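Local coordinates for protein alpha-galactosidase (Lactobacillus brevis, PDB 3MI6) that probably releases terminal, non-reducing alpha-D-galactose residues from alpha-galactosides by hydrolysis, at residues D[211-225]-D[254-266]. Numbering follows the deposited sequence.
Sequences LRPGMQSISSLRMAS and YSGNFLDAIEVDQ
Gly214 and Val264 open an antiparallel ladder, their backbones bonded in both directions, and strands 214-219 and 258-264 then run side by side at 166° with axes 4.7 Å apart. Gln216 with Ile262 and Ile218 with Asp260 are the next hydrogen-bonded pairs; Ser220 N to Phe258 O, 2.9 Å, closes the regular ladder before the two segments diverge, and Ser225 N to Ser255 O joins them again beyond the turn. One face carries Met215, Ser217, Ala261 and Glu263. There the chain of Met215, modelled as selenomethionine, is bent at chi2 and chi3, and its SE lies 3.8 Å from Ala261 CB. On the other face the CG2 methyls of Ile262 and Val264 meet Leu211, whose CB lies 3.8 Å from Val264 CG2. Phe258 has its CG between backbone N and carbonyl carbon (chi1 77°), which swings the ring back under the partner strand: Ser219 CA and Ser220 N lie over one face, Ser225 CA at the edge, and Ile218 CG1 is 4.0 Å from CE2. Past the ladder, Asn257 reaches into the turn at 221-224. Its OD1 accepts a hydrogen bond from Met223 N, 2.6 Å away and bent to 135° at the hydrogen, while a water joins its ND2 to Leu221 O. With an alanine here, Met223 N would probably lose its acceptor and the water its ND2 donor, leaving the turn freer to shift. Ser220 OG ties the same turn internally, 2.6 Å from Ala224 O. In the N-terminal beta domain of this family 36 enzyme, strand 258-264 is flanked on its other side by strand 270-274, and the ladder continues from Met215 and Ser217 into a strand of a second subunit. Strand 233-236 packs against Ile262, Met223 and Asn257 touch Pro501 of helix 500-518, and the side chain of Ala224 comes within about 4 Å of that of Met480, a predicted substrate-binding residue.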
loop_
_atom_site.group_PDB
_atom_site.type_symbol
_atom_site.label_atom_id
_atom_site.label_comp_id
_atom_site.label_asym_id
_atom_site.label_seq_id
_atom_site.Cartn_x
_atom_site.Cartn_y
_atom_site.Cartn_z
ATOM N N LEU D 211 -13.453 0.104 1.425
ATOM C CA LEU D 211 -14.497 0.407 2.387
ATOM C C LEU D 211 -13.915 0.315 3.784
ATOM O O LEU D 211 -12.878 -0.328 3.989
ATOM C CB LEU D 211 -15.641 -0.591 2.248
ATOM C CG LEU D 211 -16.879 -0.234 1.413
ATOM C CD1 LEU D 211 -16.705 1.042 0.602
ATOM C CD2 LEU D 211 -17.235 -1.389 0.516
ATOM N N ARG D 212 -14.563 0.980 4.734
ATOM C CA ARG D 212 -14.221 0.844 6.149
ATOM C C ARG D 212 -15.483 0.882 7.023
ATOM O O ARG D 212 -16.567 1.196 6.547
ATOM C CB ARG D 212 -13.218 1.925 6.584
ATOM C CG ARG D 212 -13.448 3.304 5.954
ATOM C CD ARG D 212 -13.174 4.459 6.947
ATOM N NE ARG D 212 -14.193 5.468 6.764
ATOM C CZ ARG D 212 -15.194 5.642 7.608
ATOM N NH1 ARG D 212 -15.244 4.903 8.691
ATOM N NH2 ARG D 212 -16.128 6.549 7.395
ATOM N N PRO D 213 -15.348 0.553 8.307
ATOM C CA PRO D 213 -16.565 0.548 9.119
ATOM C C PRO D 213 -17.165 1.932 9.173
ATOM O O PRO D 213 -16.440 2.871 9.377
ATOM C CB PRO D 213 -16.050 0.142 10.495
ATOM C CG PRO D 213 -14.865 -0.738 10.171
ATOM C CD PRO D 213 -14.205 -0.036 9.023
ATOM N N GLY D 214 -18.468 2.052 8.999
ATOM C CA GLY D 214 -19.100 3.343 9.066
ATOM C C GLY D 214 -19.563 3.862 7.714
ATOM O O GLY D 214 -19.786 3.101 6.757
HETATM N N MSE D 215 -19.703 5.176 7.633
HETATM C CA MSE D 215 -20.282 5.781 6.464
HETATM C C MSE D 215 -19.222 6.344 5.545
HETATM O O MSE D 215 -18.351 7.078 5.979
HETATM C CB MSE D 215 -21.213 6.912 6.885
HETATM C CG MSE D 215 -21.885 7.559 5.711
HETATM SE SE MSE D 215 -23.343 6.433 5.084
HETATM C CE MSE D 215 -24.724 7.140 6.281
ATOM N N GLN D 216 -19.283 5.971 4.276
ATOM C CA GLN D 216 -18.554 6.677 3.228
ATOM C C GLN D 216 -19.575 6.961 2.164
ATOM O O GLN D 216 -20.148 6.039 1.550
ATOM C CB GLN D 216 -17.425 5.852 2.626
ATOM C CG GLN D 216 -17.797 4.429 2.355
ATOM C CD GLN D 216 -17.058 3.470 3.255
ATOM O OE1 GLN D 216 -17.646 2.844 4.154
ATOM N NE2 GLN D 216 -15.741 3.356 3.031
ATOM N N SER D 217 -19.817 8.244 1.956
ATOM C CA SER D 217 -20.817 8.643 1.013
ATOM C C SER D 217 -20.270 9.818 0.225
ATOM O O SER D 217 -19.256 10.423 0.603
ATOM C CB SER D 217 -22.076 9.046 1.778
ATOM O OG SER D 217 -21.804 10.114 2.681
ATOM N N ILE D 218 -20.929 10.112 -0.889
ATOM C CA ILE D 218 -20.765 11.385 -1.559
ATOM C C ILE D 218 -22.164 11.910 -1.871
ATOM O O ILE D 218 -23.080 11.140 -2.071
ATOM C CB ILE D 218 -19.961 11.236 -2.856
ATOM C CG1 ILE D 218 -20.795 10.522 -3.924
ATOM C CG2 ILE D 218 -18.671 10.513 -2.588
ATOM C CD1 ILE D 218 -20.007 9.511 -4.708
ATOM N N SER D 219 -22.322 13.224 -1.913
ATOM C CA SER D 219 -23.652 13.815 -2.016
ATOM C C SER D 219 -23.670 15.201 -2.682
ATOM O O SER D 219 -22.630 15.790 -2.999
ATOM C CB SER D 219 -24.299 13.897 -0.617
ATOM O OG SER D 219 -23.514 14.665 0.298
ATOM N N SER D 220 -24.870 15.722 -2.877
ATOM C CA SER D 220 -25.012 17.078 -3.367
ATOM C C SER D 220 -26.138 17.804 -2.625
ATOM O O SER D 220 -27.227 17.249 -2.431
ATOM C CB SER D 220 -25.274 17.049 -4.873
ATOM O OG SER D 220 -25.034 18.312 -5.453
ATOM N N LEU D 221 -25.859 19.038 -2.199
ATOM C CA LEU D 221 -26.853 19.913 -1.583
ATOM C C LEU D 221 -27.072 21.129 -2.426
ATOM O O LEU D 221 -27.541 22.142 -1.923
ATOM C CB LEU D 221 -26.362 20.402 -0.241
ATOM C CG LEU D 221 -26.284 19.253 0.736
ATOM C CD1 LEU D 221 -25.470 19.639 1.973
ATOM C CD2 LEU D 221 -27.713 18.843 1.053
ATOM N N ARG D 222 -26.740 21.053 -3.705
ATOM C CA ARG D 222 -26.726 22.259 -4.522
ATOM C C ARG D 222 -27.805 22.334 -5.606
ATOM O O ARG D 222 -27.662 23.096 -6.563
ATOM C CB ARG D 222 -25.349 22.439 -5.150
ATOM C CG ARG D 222 -24.215 21.912 -4.277
ATOM C CD ARG D 222 -22.964 21.605 -5.119
ATOM N NE ARG D 222 -22.018 22.718 -5.122
ATOM C CZ ARG D 222 -20.929 22.758 -4.366
ATOM N NH1 ARG D 222 -20.648 21.732 -3.561
ATOM N NH2 ARG D 222 -20.123 23.812 -4.434
HETATM N N MSE D 223 -28.888 21.577 -5.437
HETATM C CA MSE D 223 -29.961 21.499 -6.446
HETATM C C MSE D 223 -29.466 21.142 -7.865
HETATM O O MSE D 223 -30.058 21.556 -8.878
HETATM C CB MSE D 223 -30.756 22.796 -6.515
HETATM C CG MSE D 223 -31.837 22.987 -5.474
HETATM SE SE MSE D 223 -32.762 24.706 -5.848
HETATM C CE MSE D 223 -34.014 24.667 -4.364
ATOM N N ALA D 224 -28.373 20.392 -7.911
ATOM C CA ALA D 224 -27.852 19.806 -9.134
ATOM C C ALA D 224 -26.947 18.689 -8.671
ATOM O O ALA D 224 -26.408 18.756 -7.561
ATOM C CB ALA D 224 -27.059 20.812 -9.918
ATOM N N SER D 225 -26.810 17.645 -9.483
ATOM C CA SER D 225 -25.708 16.719 -9.286
ATOM C C SER D 225 -24.583 17.692 -9.504
ATOM O O SER D 225 -24.715 18.591 -10.324
ATOM C CB SER D 225 -25.722 15.663 -10.380
ATOM O OG SER D 225 -25.895 16.276 -11.653
ATOM N N TYR D 254 -31.446 11.315 -12.253
ATOM C CA TYR D 254 -31.871 12.462 -11.466
ATOM C C TYR D 254 -30.819 13.542 -11.641
ATOM O O TYR D 254 -29.691 13.243 -11.989
ATOM C CB TYR D 254 -31.986 12.067 -9.994
ATOM C CG TYR D 254 -32.737 13.071 -9.160
ATOM C CD1 TYR D 254 -34.032 13.447 -9.498
ATOM C CD2 TYR D 254 -32.149 13.649 -8.031
ATOM C CE1 TYR D 254 -34.717 14.371 -8.742
ATOM C CE2 TYR D 254 -32.821 14.577 -7.267
ATOM C CZ TYR D 254 -34.108 14.933 -7.625
ATOM O OH TYR D 254 -34.788 15.867 -6.879
ATOM N N SER D 255 -31.166 14.799 -11.429
ATOM C CA SER D 255 -30.233 15.874 -11.744
ATOM C C SER D 255 -30.147 16.883 -10.624
ATOM O O SER D 255 -29.537 17.936 -10.785
ATOM C CB SER D 255 -30.657 16.601 -13.027
ATOM O OG SER D 255 -31.084 15.683 -14.011
ATOM N N GLY D 256 -30.782 16.568 -9.502
ATOM C CA GLY D 256 -30.824 17.463 -8.365
ATOM C C GLY D 256 -30.013 16.882 -7.234
ATOM O O GLY D 256 -29.022 16.190 -7.479
ATOM N N ASN D 257 -30.426 17.155 -5.998
ATOM C CA ASN D 257 -29.681 16.683 -4.842
ATOM C C ASN D 257 -29.640 15.174 -4.759
ATOM O O ASN D 257 -30.677 14.529 -4.755
ATOM C CB ASN D 257 -30.295 17.241 -3.582
ATOM C CG ASN D 257 -30.086 18.714 -3.461
ATOM O OD1 ASN D 257 -29.290 19.286 -4.188
ATOM N ND2 ASN D 257 -30.789 19.344 -2.531
ATOM N N PHE D 258 -28.447 14.595 -4.699
ATOM C CA PHE D 258 -28.369 13.146 -4.561
ATOM C C PHE D 258 -27.531 12.679 -3.374
ATOM O O PHE D 258 -26.735 13.440 -2.820
ATOM C CB PHE D 258 -27.852 12.513 -5.848
ATOM C CG PHE D 258 -26.379 12.644 -6.030
ATOM C CD1 PHE D 258 -25.842 13.750 -6.662
ATOM C CD2 PHE D 258 -25.525 11.665 -5.578
ATOM C CE1 PHE D 258 -24.479 13.873 -6.849
ATOM C CE2 PHE D 258 -24.167 11.786 -5.765
ATOM C CZ PHE D 258 -23.645 12.899 -6.405
ATOM N N LEU D 259 -27.728 11.418 -2.994
ATOM C CA LEU D 259 -26.859 10.726 -2.031
ATOM C C LEU D 259 -26.410 9.342 -2.543
ATOM O O LEU D 259 -27.204 8.557 -3.022
ATOM C CB LEU D 259 -27.553 10.593 -0.669
ATOM C CG LEU D 259 -26.907 9.652 0.346
ATOM C CD1 LEU D 259 -25.739 10.331 1.001
ATOM C CD2 LEU D 259 -27.916 9.236 1.394
ATOM N N ASP D 260 -25.118 9.080 -2.453
ATOM C CA ASP D 260 -24.540 7.770 -2.730
ATOM C C ASP D 260 -23.853 7.356 -1.461
ATOM O O ASP D 260 -22.837 7.931 -1.094
ATOM C CB ASP D 260 -23.491 7.864 -3.824
ATOM C CG ASP D 260 -24.083 7.808 -5.205
ATOM O OD1 ASP D 260 -25.328 7.784 -5.352
ATOM O OD2 ASP D 260 -23.289 7.784 -6.164
ATOM N N ALA D 261 -24.404 6.370 -0.776
ATOM C CA ALA D 261 -23.936 6.086 0.564
ATOM C C ALA D 261 -23.684 4.616 0.750
ATOM O O ALA D 261 -24.488 3.772 0.356
ATOM C CB ALA D 261 -24.911 6.610 1.602
ATOM N N ILE D 262 -22.545 4.314 1.352
ATOM C CA ILE D 262 -22.164 2.946 1.618
ATOM C C ILE D 262 -21.753 2.810 3.061
ATOM O O ILE D 262 -20.815 3.468 3.513
ATOM C CB ILE D 262 -20.984 2.552 0.796
ATOM C CG1 ILE D 262 -21.326 2.714 -0.653
ATOM C CG2 ILE D 262 -20.657 1.119 1.035
ATOM C CD1 ILE D 262 -20.858 1.528 -1.443
ATOM N N GLU D 263 -22.451 1.935 3.772
ATOM C CA GLU D 263 -22.225 1.744 5.192
ATOM C C GLU D 263 -21.800 0.309 5.422
ATOM O O GLU D 263 -22.414 -0.624 4.914
ATOM C CB GLU D 263 -23.499 2.068 5.982
ATOM C CG GLU D 263 -23.315 2.136 7.489
ATOM C CD GLU D 263 -24.628 2.427 8.208
ATOM O OE1 GLU D 263 -25.688 2.251 7.551
ATOM O OE2 GLU D 263 -24.598 2.828 9.408
ATOM N N VAL D 264 -20.725 0.154 6.176
ATOM C CA VAL D 264 -20.213 -1.150 6.566
ATOM C C VAL D 264 -20.555 -1.294 8.033
ATOM O O VAL D 264 -20.100 -0.507 8.856
ATOM C CB VAL D 264 -18.688 -1.224 6.362
ATOM C CG1 VAL D 264 -18.150 -2.565 6.795
ATOM C CG2 VAL D 264 -18.336 -0.938 4.886
ATOM N N ASP D 265 -21.370 -2.289 8.358
ATOM C CA ASP D 265 -21.882 -2.418 9.715
ATOM C C ASP D 265 -20.973 -3.261 10.585
ATOM O O ASP D 265 -19.895 -3.690 10.161
ATOM C CB ASP D 265 -23.294 -3.010 9.723
ATOM C CG ASP D 265 -23.308 -4.499 9.403
ATOM O OD1 ASP D 265 -22.391 -4.954 8.700
ATOM O OD2 ASP D 265 -24.238 -5.218 9.835
ATOM N N GLN D 266 -21.434 -3.504 11.806
ATOM C CA GLN D 266 -20.669 -4.246 12.802
ATOM C C GLN D 266 -20.260 -5.644 12.347
ATOM O O GLN D 266 -19.274 -6.171 12.828
ATOM C CB GLN D 266 -21.482 -4.350 14.084
ATOM C CG GLN D 266 -22.909 -4.800 13.815
ATOM C CD GLN D 266 -23.753 -4.867 15.063
ATOM O OE1 GLN D 266 -23.254 -5.154 16.160
ATOM N NE2 GLN D 266 -25.049 -4.600 14.905
HETATM O O HOH W 1 -30.407 22.040 -1.793
#